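PDB 3EVT: phosphoglycerate dehydrogenase, which probably catalyses the NAD-dependent oxidation of 3-phospho-D-glycerate to 3-phosphooxypyruvate, the entry step of the phosphorylated pathway to serine. Local coordinates for residues Gln17-Thr20 with Thr26-Asp29; Ile93-Ile98 with Gly149-Ala154; His114-Asn119 with Trp126-Thr131. All blocks are in the same frame, centred on the assembly; numbering follows the deposited sequence.

Contact 1. Residues Gln17-Thr20 with Thr26-Asp29; sequences QLQT and TFKD
The phenyl ring of Phe-27 lies flat against the side chain of Leu-18, one face meeting the leucine at the start of its chain. Leu-18 CB stands 3.9 Å from the ring centroid, and the line joining them departs by 6° from the ring normal, an almost centred CH-pi contact. The leucine side chain lies roughly perpendicular to that of Phe-27, and its fork reaches the CD1-CE1 flank of the ring. Its CD1 lies 3.7 Å from Phe-27 CD1, while its other methyl, CD2, is 4.0 Å from Phe-27 CE1. With chi2 at -179°, CD1 stands anti to CA, stretched out along that flank. On the other flank of the ring the helix backbone comes close, with Leu-18 O 3.4 Å from Phe-27 CE2. The contact joins the last two elements of a beta-alpha-beta crossover, in which strand 3-6 leads through helix 12-21 into strand 26-29, the outermost strand on this side of a five-stranded parallel sheet. Such a sheet belongs to the substrate-binding domain in the D-2-hydroxyacid dehydrogenase family. Gln-19 adds the aliphatic part of its chain, CG lying 3.9 Å from Phe-27 CD2 at an oblique approach. The glutamine chain runs antiparallel to the phenylalanine side chain, and its amide plane is turned 61° from the ring. Apart from the carbonyl oxygen of Leu-18, the atoms that meet are carbons, and the two segments share no hydrogen bond. Phe-27 also touches Val-4 and Met-6 of strand 3-6, as well as Tyr-22 in the connecting loop. Leu-18 meets the same Met-6 and, from helix 284-302 near the end of the chain, Phe-289.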
ATOM      1  N   GLN A  17      26.416  -0.987  -5.097  1.00 64.89           N
ATOM      2  CA  GLN A  17      25.436  -1.582  -4.188  1.00 64.96           C
ATOM      3  C   GLN A  17      25.543  -3.089  -4.218  1.00 63.04           C
ATOM      4  O   GLN A  17      25.605  -3.708  -3.170  1.00 63.17           O
ATOM      5  CB  GLN A  17      23.996  -1.259  -4.612  1.00 65.43           C
ATOM      6  CG  GLN A  17      23.412   0.032  -4.074  1.00 69.52           C
ATOM      7  CD  GLN A  17      22.293   0.601  -4.993  1.00 74.90           C
ATOM      8  OE1 GLN A  17      21.314  -0.089  -5.323  1.00 75.50           O
ATOM      9  NE2 GLN A  17      22.445   1.865  -5.396  1.00 75.52           N
ATOM     10  N   LEU A  18      25.519  -3.660  -5.424  1.00 60.88           N
ATOM     11  CA  LEU A  18      25.503  -5.102  -5.626  1.00 59.35           C
ATOM     12  C   LEU A  18      26.774  -5.744  -5.089  1.00 58.98           C
ATOM     13  O   LEU A  18      26.736  -6.737  -4.384  1.00 57.49           O
ATOM     14  CB  LEU A  18      25.385  -5.442  -7.113  1.00 58.56           C
ATOM     15  CG  LEU A  18      24.012  -5.384  -7.767  1.00 56.87           C
ATOM     16  CD1 LEU A  18      24.116  -5.784  -9.204  1.00 51.83           C
ATOM     17  CD2 LEU A  18      23.073  -6.314  -7.041  1.00 56.61           C
ATOM     18  N   GLN A  19      27.904  -5.162  -5.452  1.00 59.60           N
ATOM     19  CA  GLN A  19      29.173  -5.759  -5.110  1.00 60.07           C
ATOM     20  C   GLN A  19      29.439  -5.723  -3.618  1.00 60.47           C
ATOM     21  O   GLN A  19      30.029  -6.675  -3.107  1.00 60.96           O
ATOM     22  CB  GLN A  19      30.307  -5.110  -5.875  1.00 60.34           C
ATOM     23  CG  GLN A  19      30.148  -5.221  -7.389  1.00 59.51           C
ATOM     24  CD  GLN A  19      31.314  -4.556  -8.139  1.00 60.88           C
ATOM     25  OE1 GLN A  19      31.871  -5.114  -9.094  1.00 57.11           O
ATOM     26  NE2 GLN A  19      31.693  -3.360  -7.690  1.00 61.68           N
ATOM     27  N   THR A  20      28.976  -4.671  -2.923  1.00 59.97           N
ATOM     28  CA  THR A  20      29.084  -4.631  -1.445  1.00 59.94           C
ATOM     29  C   THR A  20      27.983  -5.350  -0.679  1.00 58.15           C
ATOM     30  O   THR A  20      28.213  -5.812   0.420  1.00 59.84           O
ATOM     31  CB  THR A  20      29.152  -3.181  -0.857  1.00 60.56           C
ATOM     32  OG1 THR A  20      27.820  -2.682  -0.684  1.00 62.00           O
ATOM     33  CG2 THR A  20      29.889  -2.285  -1.786  1.00 60.42           C
ATOM     34  N   THR A  26      30.328 -12.452  -7.883  1.00 49.56           N
ATOM     35  CA  THR A  26      30.956 -11.658  -8.923  1.00 50.84           C
ATOM     36  C   THR A  26      29.905 -11.165  -9.917  1.00 51.47           C
ATOM     37  O   THR A  26      29.172 -11.971 -10.523  1.00 50.99           O
ATOM     38  CB  THR A  26      31.972 -12.488  -9.752  1.00 51.12           C
ATOM     39  OG1 THR A  26      32.826 -13.209  -8.873  1.00 55.17           O
ATOM     40  CG2 THR A  26      32.830 -11.574 -10.567  1.00 51.55           C
ATOM     41  N   PHE A  27      29.859  -9.849 -10.099  1.00 51.96           N
ATOM     42  CA  PHE A  27      28.998  -9.225 -11.092  1.00 53.14           C
ATOM     43  C   PHE A  27      29.821  -8.921 -12.351  1.00 54.22           C
ATOM     44  O   PHE A  27      30.476  -7.900 -12.464  1.00 52.60           O
ATOM     45  CB  PHE A  27      28.287  -8.024 -10.447  1.00 52.70           C
ATOM     46  CG  PHE A  27      27.492  -8.426  -9.245  1.00 51.43           C
ATOM     47  CD1 PHE A  27      26.171  -8.868  -9.404  1.00 51.15           C
ATOM     48  CD2 PHE A  27      28.100  -8.520  -7.983  1.00 50.39           C
ATOM     49  CE1 PHE A  27      25.429  -9.324  -8.324  1.00 51.86           C
ATOM     50  CE2 PHE A  27      27.369  -8.969  -6.884  1.00 52.69           C
ATOM     51  CZ  PHE A  27      26.018  -9.368  -7.047  1.00 51.09           C
ATOM     52  N   LYS A  28      29.813  -9.855 -13.293  1.00 56.32           N
ATOM     53  CA  LYS A  28      30.733  -9.724 -14.429  1.00 59.32           C
ATOM     54  C   LYS A  28      30.171  -9.073 -15.714  1.00 60.47           C
ATOM     55  O   LYS A  28      29.314  -9.637 -16.402  1.00 60.23           O
ATOM     56  CB  LYS A  28      31.376 -11.076 -14.780  1.00 59.42           C
ATOM     57  CG  LYS A  28      32.659 -10.889 -15.621  1.00 62.53           C
ATOM     58  CD  LYS A  28      33.596 -12.105 -15.615  1.00 65.20           C
ATOM     59  CE  LYS A  28      35.061 -11.655 -15.842  1.00 69.57           C
ATOM     60  NZ  LYS A  28      35.804 -12.501 -16.843  1.00 68.77           N
ATOM     61  N   ASP A  29      30.686  -7.898 -16.037  1.00 62.82           N
ATOM     62  CA  ASP A  29      30.439  -7.263 -17.333  1.00 65.72           C
ATOM     63  C   ASP A  29      30.543  -8.279 -18.489  1.00 66.41           C
ATOM     64  O   ASP A  29      31.530  -8.995 -18.605  1.00 66.52           O
ATOM     65  CB  ASP A  29      31.452  -6.121 -17.516  1.00 66.45           C
ATOM     66  CG  ASP A  29      31.071  -5.145 -18.640  1.00 69.56           C
ATOM     67  OD1 ASP A  29      30.288  -5.523 -19.558  1.00 70.52           O
ATOM     68  OD2 ASP A  29      31.591  -3.998 -18.608  1.00 71.95           O
TER

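Contact 2. Residues Ile93-Ile98 with Gly149-Ala154; sequences IHADAI and GQSLAA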
ATOM      1  N   ILE A  93       5.555  -1.374 -14.941  1.00 42.29           N
ATOM      2  CA  ILE A  93       6.251  -0.220 -14.349  1.00 42.51           C
ATOM      3  C   ILE A  93       5.420   1.056 -14.328  1.00 42.99           C
ATOM      4  O   ILE A  93       5.239   1.684 -13.261  1.00 43.72           O
ATOM      5  CB  ILE A  93       7.594   0.079 -15.012  1.00 42.41           C
ATOM      6  CG1 ILE A  93       8.526  -1.149 -14.898  1.00 40.58           C
ATOM      7  CG2 ILE A  93       8.192   1.341 -14.315  1.00 43.39           C
ATOM      8  CD1 ILE A  93       9.870  -0.994 -15.644  1.00 39.23           C
ATOM      9  N   HIS A  94       4.907   1.440 -15.491  1.00 42.98           N
ATOM     10  CA  HIS A  94       4.047   2.622 -15.604  1.00 45.60           C
ATOM     11  C   HIS A  94       2.797   2.413 -14.780  1.00 44.16           C
ATOM     12  O   HIS A  94       2.446   3.247 -14.000  1.00 44.13           O
ATOM     13  CB  HIS A  94       3.595   2.895 -17.060  1.00 46.32           C
ATOM     14  CG  HIS A  94       4.560   3.707 -17.865  1.00 54.35           C
ATOM     15  ND1 HIS A  94       5.293   3.179 -18.927  1.00 60.90           N
ATOM     16  CD2 HIS A  94       4.909   5.016 -17.782  1.00 59.57           C
ATOM     17  CE1 HIS A  94       6.058   4.126 -19.450  1.00 59.75           C
ATOM     18  NE2 HIS A  94       5.855   5.247 -18.766  1.00 59.40           N
ATOM     19  N   ALA A  95       2.120   1.296 -14.984  1.00 45.30           N
ATOM     20  CA  ALA A  95       0.906   0.989 -14.203  1.00 46.63           C
ATOM     21  C   ALA A  95       1.133   1.000 -12.682  1.00 46.72           C
ATOM     22  O   ALA A  95       0.303   1.490 -11.973  1.00 48.02           O
ATOM     23  CB  ALA A  95       0.298  -0.327 -14.639  1.00 46.26           C
ATOM     24  N   ASP A  96       2.248   0.455 -12.187  1.00 47.49           N
ATOM     25  CA  ASP A  96       2.652   0.605 -10.770  1.00 46.65           C
ATOM     26  C   ASP A  96       2.754   2.047 -10.275  1.00 44.72           C
ATOM     27  O   ASP A  96       2.249   2.344  -9.186  1.00 45.55           O
ATOM     28  CB  ASP A  96       4.006  -0.081 -10.494  1.00 47.67           C
ATOM     29  CG  ASP A  96       3.854  -1.455  -9.772  1.00 54.46           C
ATOM     30  OD1 ASP A  96       3.063  -2.328 -10.268  1.00 60.13           O
ATOM     31  OD2 ASP A  96       4.550  -1.673  -8.717  1.00 60.49           O
ATOM     32  N   ALA A  97       3.409   2.935 -11.026  1.00 41.32           N
ATOM     33  CA  ALA A  97       3.505   4.334 -10.595  1.00 40.46           C
ATOM     34  C   ALA A  97       2.151   5.019 -10.491  1.00 40.04           C
ATOM     35  O   ALA A  97       1.893   5.712  -9.539  1.00 40.37           O
ATOM     36  CB  ALA A  97       4.452   5.171 -11.504  1.00 39.45           C
ATOM     37  N   ILE A  98       1.311   4.853 -11.503  1.00 40.15           N
ATOM     38  CA  ILE A  98      -0.006   5.452 -11.505  1.00 40.09           C
ATOM     39  C   ILE A  98      -0.852   4.902 -10.351  1.00 39.67           C
ATOM     40  O   ILE A  98      -1.601   5.619  -9.703  1.00 39.68           O
ATOM     41  CB  ILE A  98      -0.722   5.126 -12.813  1.00 40.30           C
ATOM     42  CG1 ILE A  98      -0.012   5.773 -13.997  1.00 39.73           C
ATOM     43  CG2 ILE A  98      -2.192   5.468 -12.703  1.00 40.04           C
ATOM     44  CD1 ILE A  98      -0.466   5.130 -15.435  1.00 37.01           C
ATOM     45  N   GLY A 149      -5.998  -0.560 -14.087  1.00 43.69           N
ATOM     46  CA  GLY A 149      -7.066  -0.883 -13.152  1.00 43.03           C
ATOM     47  C   GLY A 149      -6.660  -2.081 -12.297  1.00 44.39           C
ATOM     48  O   GLY A 149      -6.926  -2.129 -11.077  1.00 43.62           O
ATOM     49  N   GLN A 150      -5.993  -3.045 -12.927  1.00 44.12           N
ATOM     50  CA  GLN A 150      -5.662  -4.302 -12.271  1.00 44.72           C
ATOM     51  C   GLN A 150      -4.504  -4.153 -11.295  1.00 44.85           C
ATOM     52  O   GLN A 150      -4.467  -4.809 -10.239  1.00 45.22           O
ATOM     53  CB  GLN A 150      -5.276  -5.332 -13.337  1.00 45.03           C
ATOM     54  CG  GLN A 150      -6.466  -5.870 -14.165  1.00 45.12           C
ATOM     55  CD  GLN A 150      -6.002  -6.778 -15.284  1.00 47.74           C
ATOM     56  OE1 GLN A 150      -5.077  -7.563 -15.107  1.00 46.58           O
ATOM     57  NE2 GLN A 150      -6.620  -6.646 -16.453  1.00 46.54           N
ATOM     58  N   SER A 151      -3.538  -3.299 -11.648  1.00 44.88           N
ATOM     59  CA  SER A 151      -2.422  -3.070 -10.732  1.00 44.43           C
ATOM     60  C   SER A 151      -2.867  -2.202  -9.553  1.00 43.27           C
ATOM     61  O   SER A 151      -2.461  -2.445  -8.436  1.00 42.93           O
ATOM     62  CB  SER A 151      -1.170  -2.561 -11.453  1.00 44.19           C
ATOM     63  OG  SER A 151      -1.194  -1.153 -11.596  1.00 49.38           O
ATOM     64  N   LEU A 152      -3.757  -1.240  -9.792  1.00 43.01           N
ATOM     65  CA  LEU A 152      -4.376  -0.506  -8.677  1.00 42.01           C
ATOM     66  C   LEU A 152      -5.167  -1.449  -7.757  1.00 42.26           C
ATOM     67  O   LEU A 152      -4.989  -1.417  -6.529  1.00 40.86           O
ATOM     68  CB  LEU A 152      -5.261   0.643  -9.164  1.00 41.18           C
ATOM     69  CG  LEU A 152      -6.003   1.395  -8.032  1.00 41.07           C
ATOM     70  CD1 LEU A 152      -5.054   1.901  -6.914  1.00 35.99           C
ATOM     71  CD2 LEU A 152      -6.881   2.559  -8.586  1.00 37.43           C
ATOM     72  N   ALA A 153      -6.050  -2.266  -8.355  1.00 41.91           N
ATOM     73  CA  ALA A 153      -6.756  -3.349  -7.641  1.00 42.29           C
ATOM     74  C   ALA A 153      -5.867  -4.248  -6.764  1.00 42.60           C
ATOM     75  O   ALA A 153      -6.225  -4.580  -5.611  1.00 42.15           O
ATOM     76  CB  ALA A 153      -7.532  -4.218  -8.623  1.00 42.21           C
ATOM     77  N   ALA A 154      -4.742  -4.696  -7.320  1.00 43.23           N
ATOM     78  CA  ALA A 154      -3.832  -5.564  -6.565  1.00 42.98           C
ATOM     79  C   ALA A 154      -3.339  -4.828  -5.318  1.00 42.87           C
ATOM     80  O   ALA A 154      -3.314  -5.399  -4.229  1.00 41.79           O
ATOM     81  CB  ALA A 154      -2.621  -6.013  -7.437  1.00 42.11           C
TER
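Ser-151 of helix 147-158 meets Ala-95 of helix 93-110, and its small side chain carries most of the contact. The hydroxyl OG lies 3.1 Å from the carbonyl oxygen Ala-95 O and 3.5 Å from the methyl Ala-95 CB. Carbon meets carbon less closely, with Ser-151 CB 4.2 Å from Ala-95 CB. A chi1 of 86° swings OG to the side of the serine that looks onto helix 93-110. The backbones pass near each other, 6.3 Å between Asp-96 CA and Ser-151 CA, a separation suited to alanine and serine at the interface. Helix 147-158 follows strand 139-143, the first strand in chain order of the Rossmann-type sheet, and Gly-149 is the last glycine of a GxGxxG sequence that, as in relatives, probably lies at the dinucleotide. Its packing partner here is the first part of the long helix 93-110. In the next shell, Ser-99 hydrogen-bonds through OG to both Ser-151 OG and Ala-95 O, so one hydroxyl links the two helices. Asp-96 leaves the backbone pointing away from helix 147-158, but its carboxylate bends back, OD1 coming within 4.4 Å of Ser-151 CB. Its other oxygen, OD2, forms a salt bridge with Lys-155, one turn beyond Ser-151.

Contact 3. Residues His114-Asn119 with Trp126-Thr131; sequences HAAWLN and WALPMT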
ATOM      1  N   HIS A 114      -3.794  16.014   4.116  1.00 39.22           N
ATOM      2  CA  HIS A 114      -4.295  17.198   3.464  1.00 40.82           C
ATOM      3  C   HIS A 114      -4.905  18.154   4.504  1.00 40.63           C
ATOM      4  O   HIS A 114      -4.578  19.360   4.527  1.00 41.06           O
ATOM      5  CB  HIS A 114      -5.341  16.842   2.405  1.00 40.80           C
ATOM      6  CG  HIS A 114      -5.935  18.037   1.743  1.00 44.03           C
ATOM      7  ND1 HIS A 114      -5.190  18.891   0.957  1.00 43.50           N
ATOM      8  CD2 HIS A 114      -7.192  18.549   1.781  1.00 44.63           C
ATOM      9  CE1 HIS A 114      -5.968  19.866   0.519  1.00 47.42           C
ATOM     10  NE2 HIS A 114      -7.190  19.678   0.997  1.00 45.02           N
ATOM     11  N   ALA A 115      -5.797  17.649   5.357  1.00 40.10           N
ATOM     12  CA  ALA A 115      -6.297  18.500   6.450  1.00 39.75           C
ATOM     13  C   ALA A 115      -5.188  19.039   7.362  1.00 39.61           C
ATOM     14  O   ALA A 115      -5.248  20.195   7.787  1.00 39.87           O
ATOM     15  CB  ALA A 115      -7.394  17.769   7.302  1.00 39.53           C
ATOM     16  N   ALA A 116      -4.209  18.205   7.722  1.00 40.61           N
ATOM     17  CA  ALA A 116      -3.064  18.661   8.542  1.00 40.49           C
ATOM     18  C   ALA A 116      -2.310  19.808   7.913  1.00 41.12           C
ATOM     19  O   ALA A 116      -1.893  20.718   8.615  1.00 41.52           O
ATOM     20  CB  ALA A 116      -2.116  17.552   8.866  1.00 40.64           C
ATOM     21  N   TRP A 117      -2.137  19.770   6.604  1.00 41.91           N
ATOM     22  CA  TRP A 117      -1.492  20.875   5.897  1.00 43.00           C
ATOM     23  C   TRP A 117      -2.289  22.170   5.943  1.00 43.40           C
ATOM     24  O   TRP A 117      -1.725  23.221   6.214  1.00 44.14           O
ATOM     25  CB  TRP A 117      -1.108  20.522   4.444  1.00 42.25           C
ATOM     26  CG  TRP A 117      -0.188  21.575   3.938  1.00 45.31           C
ATOM     27  CD1 TRP A 117      -0.500  22.594   3.079  1.00 43.82           C
ATOM     28  CD2 TRP A 117       1.178  21.809   4.364  1.00 45.05           C
ATOM     29  NE1 TRP A 117       0.592  23.410   2.921  1.00 44.68           N
ATOM     30  CE2 TRP A 117       1.628  22.956   3.691  1.00 44.51           C
ATOM     31  CE3 TRP A 117       2.061  21.145   5.247  1.00 45.94           C
ATOM     32  CZ2 TRP A 117       2.931  23.452   3.845  1.00 48.29           C
ATOM     33  CZ3 TRP A 117       3.350  21.636   5.405  1.00 46.43           C
ATOM     34  CH2 TRP A 117       3.777  22.779   4.714  1.00 47.44           C
ATOM     35  N   LEU A 118      -3.594  22.100   5.733  1.00 44.21           N
ATOM     36  CA  LEU A 118      -4.436  23.285   5.865  1.00 45.04           C
ATOM     37  C   LEU A 118      -4.351  23.843   7.285  1.00 45.64           C
ATOM     38  O   LEU A 118      -4.338  25.058   7.488  1.00 46.70           O
ATOM     39  CB  LEU A 118      -5.879  22.940   5.518  1.00 44.69           C
ATOM     40  CG  LEU A 118      -6.158  22.416   4.105  1.00 44.81           C
ATOM     41  CD1 LEU A 118      -7.672  22.119   4.020  1.00 41.55           C
ATOM     42  CD2 LEU A 118      -5.757  23.429   3.019  1.00 45.88           C
ATOM     43  N   ASN A 119      -4.271  22.939   8.273  1.00 46.25           N
ATOM     44  CA  ASN A 119      -4.071  23.318   9.659  1.00 44.59           C
ATOM     45  C   ASN A 119      -2.728  23.993   9.868  1.00 45.21           C
ATOM     46  O   ASN A 119      -2.650  25.052  10.525  1.00 45.72           O
ATOM     47  CB  ASN A 119      -4.204  22.121  10.601  1.00 43.68           C
ATOM     48  CG  ASN A 119      -3.940  22.508  12.074  1.00 44.97           C
ATOM     49  OD1 ASN A 119      -4.633  23.378  12.630  1.00 47.40           O
ATOM     50  ND2 ASN A 119      -2.899  21.918  12.689  1.00 43.43           N
ATOM     51  N   TRP A 126      -3.787  21.756  17.636  1.00 50.72           N
ATOM     52  CA  TRP A 126      -3.293  20.433  17.892  1.00 50.42           C
ATOM     53  C   TRP A 126      -4.449  19.460  17.747  1.00 50.20           C
ATOM     54  O   TRP A 126      -4.622  18.576  18.539  1.00 50.48           O
ATOM     55  CB  TRP A 126      -2.614  20.290  19.253  1.00 49.91           C
ATOM     56  CG  TRP A 126      -1.618  19.135  19.280  1.00 51.99           C
ATOM     57  CD1 TRP A 126      -1.703  17.975  20.019  1.00 50.23           C
ATOM     58  CD2 TRP A 126      -0.404  19.019  18.496  1.00 50.61           C
ATOM     59  NE1 TRP A 126      -0.629  17.171  19.734  1.00 51.04           N
ATOM     60  CE2 TRP A 126       0.180  17.782  18.814  1.00 50.03           C
ATOM     61  CE3 TRP A 126       0.223  19.837  17.551  1.00 47.98           C
ATOM     62  CZ2 TRP A 126       1.378  17.346  18.235  1.00 51.44           C
ATOM     63  CZ3 TRP A 126       1.406  19.407  16.972  1.00 49.25           C
ATOM     64  CH2 TRP A 126       1.980  18.178  17.329  1.00 52.21           C
ATOM     65  N   ALA A 127      -5.212  19.614  16.684  1.00 49.42           N
ATOM     66  CA  ALA A 127      -6.265  18.692  16.376  1.00 49.76           C
ATOM     67  C   ALA A 127      -6.753  19.082  14.995  1.00 50.23           C
ATOM     68  O   ALA A 127      -6.494  20.179  14.516  1.00 50.24           O
ATOM     69  CB  ALA A 127      -7.394  18.803  17.423  1.00 50.21           C
ATOM     70  N   LEU A 128      -7.437  18.175  14.324  1.00 51.10           N
ATOM     71  CA  LEU A 128      -7.968  18.462  12.983  1.00 51.83           C
ATOM     72  C   LEU A 128      -9.484  18.568  13.006  1.00 52.19           C
ATOM     73  O   LEU A 128     -10.159  17.932  13.807  1.00 52.39           O
ATOM     74  CB  LEU A 128      -7.521  17.369  11.996  1.00 51.37           C
ATOM     75  CG  LEU A 128      -5.992  17.238  11.908  1.00 50.54           C
ATOM     76  CD1 LEU A 128      -5.576  16.269  10.820  1.00 47.64           C
ATOM     77  CD2 LEU A 128      -5.354  18.651  11.675  1.00 52.72           C
ATOM     78  N   PRO A 129     -10.034  19.367  12.106  1.00 53.02           N
ATOM     79  CA  PRO A 129     -11.493  19.445  12.072  1.00 53.38           C
ATOM     80  C   PRO A 129     -12.107  18.195  11.447  1.00 54.22           C
ATOM     81  O   PRO A 129     -13.218  18.242  10.986  1.00 54.89           O
ATOM     82  CB  PRO A 129     -11.773  20.647  11.168  1.00 53.62           C
ATOM     83  CG  PRO A 129     -10.477  20.967  10.478  1.00 53.18           C
ATOM     84  CD  PRO A 129      -9.366  20.183  11.075  1.00 52.79           C
ATOM     85  N   MET A 130     -11.402  17.069  11.435  1.00 54.08           N
ATOM     86  CA  MET A 130     -11.892  15.973  10.644  1.00 53.22           C
ATOM     87  C   MET A 130     -11.614  14.712  11.416  1.00 53.71           C
ATOM     88  O   MET A 130     -10.796  14.714  12.329  1.00 54.13           O
ATOM     89  CB  MET A 130     -11.251  15.994   9.220  1.00 53.13           C
ATOM     90  CG  MET A 130      -9.701  16.020   9.145  1.00 50.68           C
ATOM     91  SD  MET A 130      -8.882  14.397   9.359  1.00 46.21           S
ATOM     92  CE  MET A 130      -9.371  13.723   7.741  1.00 46.45           C
ATOM     93  N   THR A 131     -12.316  13.635  11.071  1.00 53.83           N
ATOM     94  CA  THR A 131     -11.997  12.320  11.582  1.00 53.49           C
ATOM     95  C   THR A 131     -11.238  11.533  10.509  1.00 52.34           C
ATOM     96  O   THR A 131     -11.718  11.394   9.395  1.00 52.71           O
ATOM     97  CB  THR A 131     -13.294  11.554  11.858  1.00 54.21           C
ATOM     98  OG1 THR A 131     -14.066  12.295  12.805  1.00 56.55           O
ATOM     99  CG2 THR A 131     -13.024  10.118  12.394  1.00 55.13           C
TER
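Leu-128 pushes its forked end into a shallow hollow on helix 113-120, bounded by Ala-115, Ala-116 and Asn-119. The two methyls divide the hollow between them. CD1 sits toward the alanines, 3.9 Å from Ala-116 N and 4.2 Å from Ala-115 CB. CD2 fills the side nearer the next turn, 3.8 Å from Asn-119 CB and 3.9 Å from Ala-116 CA. The alanines make the helix surface low enough for the leucine to approach the backbone itself, and the asparagine stem forms the raised wall at one end. CG of Leu-128 stands beside the backbone N (chi1 -58°) and CD1 continues anti to CA, which turns the fork onto the helix although the CB bond itself points neither at the helix nor away from it. At the other end of the hollow the bump belongs to the helix: Ala-115 CB presses on Met-130 CG at 3.4 Å, tighter than usual carbon packing. Met-130 has CG wedged between its backbone N and carbonyl carbon (chi1 54°), and beyond it the chain bends again at chi2 and chi3. The asparagine stem stands nearly perpendicular to the leucine side chain, while the amide of Asn-119 is engaged nearby, its OD1 accepting a hydrogen bond from Gln-125 N. On the second subunit, Ile-277 packs on Leu-128, and the His-114 and Trp-117 rings meet Trp-117 and His-114 of that subunit edge to face. Here the loop leading to strand 139-143 runs back along helix 113-120, which itself follows helix 93-110 at the dimer interface.

In the fold
The three contacts are spread along the elongated chain without touching. Contact 1 lies in the N-terminal sheet domain, contact 2 near the centre of the chain and contact 3 at the far end of the NAD-binding region, with the centres of contacts 1 and 3 about 47 Å apart. Contact 2 is about 31 Å from contact 1 and 29 Å from contact 3, centre to centre. Contact 3 is nested in the loop that contact 2 closes, and both touch the second subunit. In relatives the active site lies in the cleft between the two domains; of the three contacts, only contact 2 includes part of the glycine-rich motif, which probably binds the cofactor.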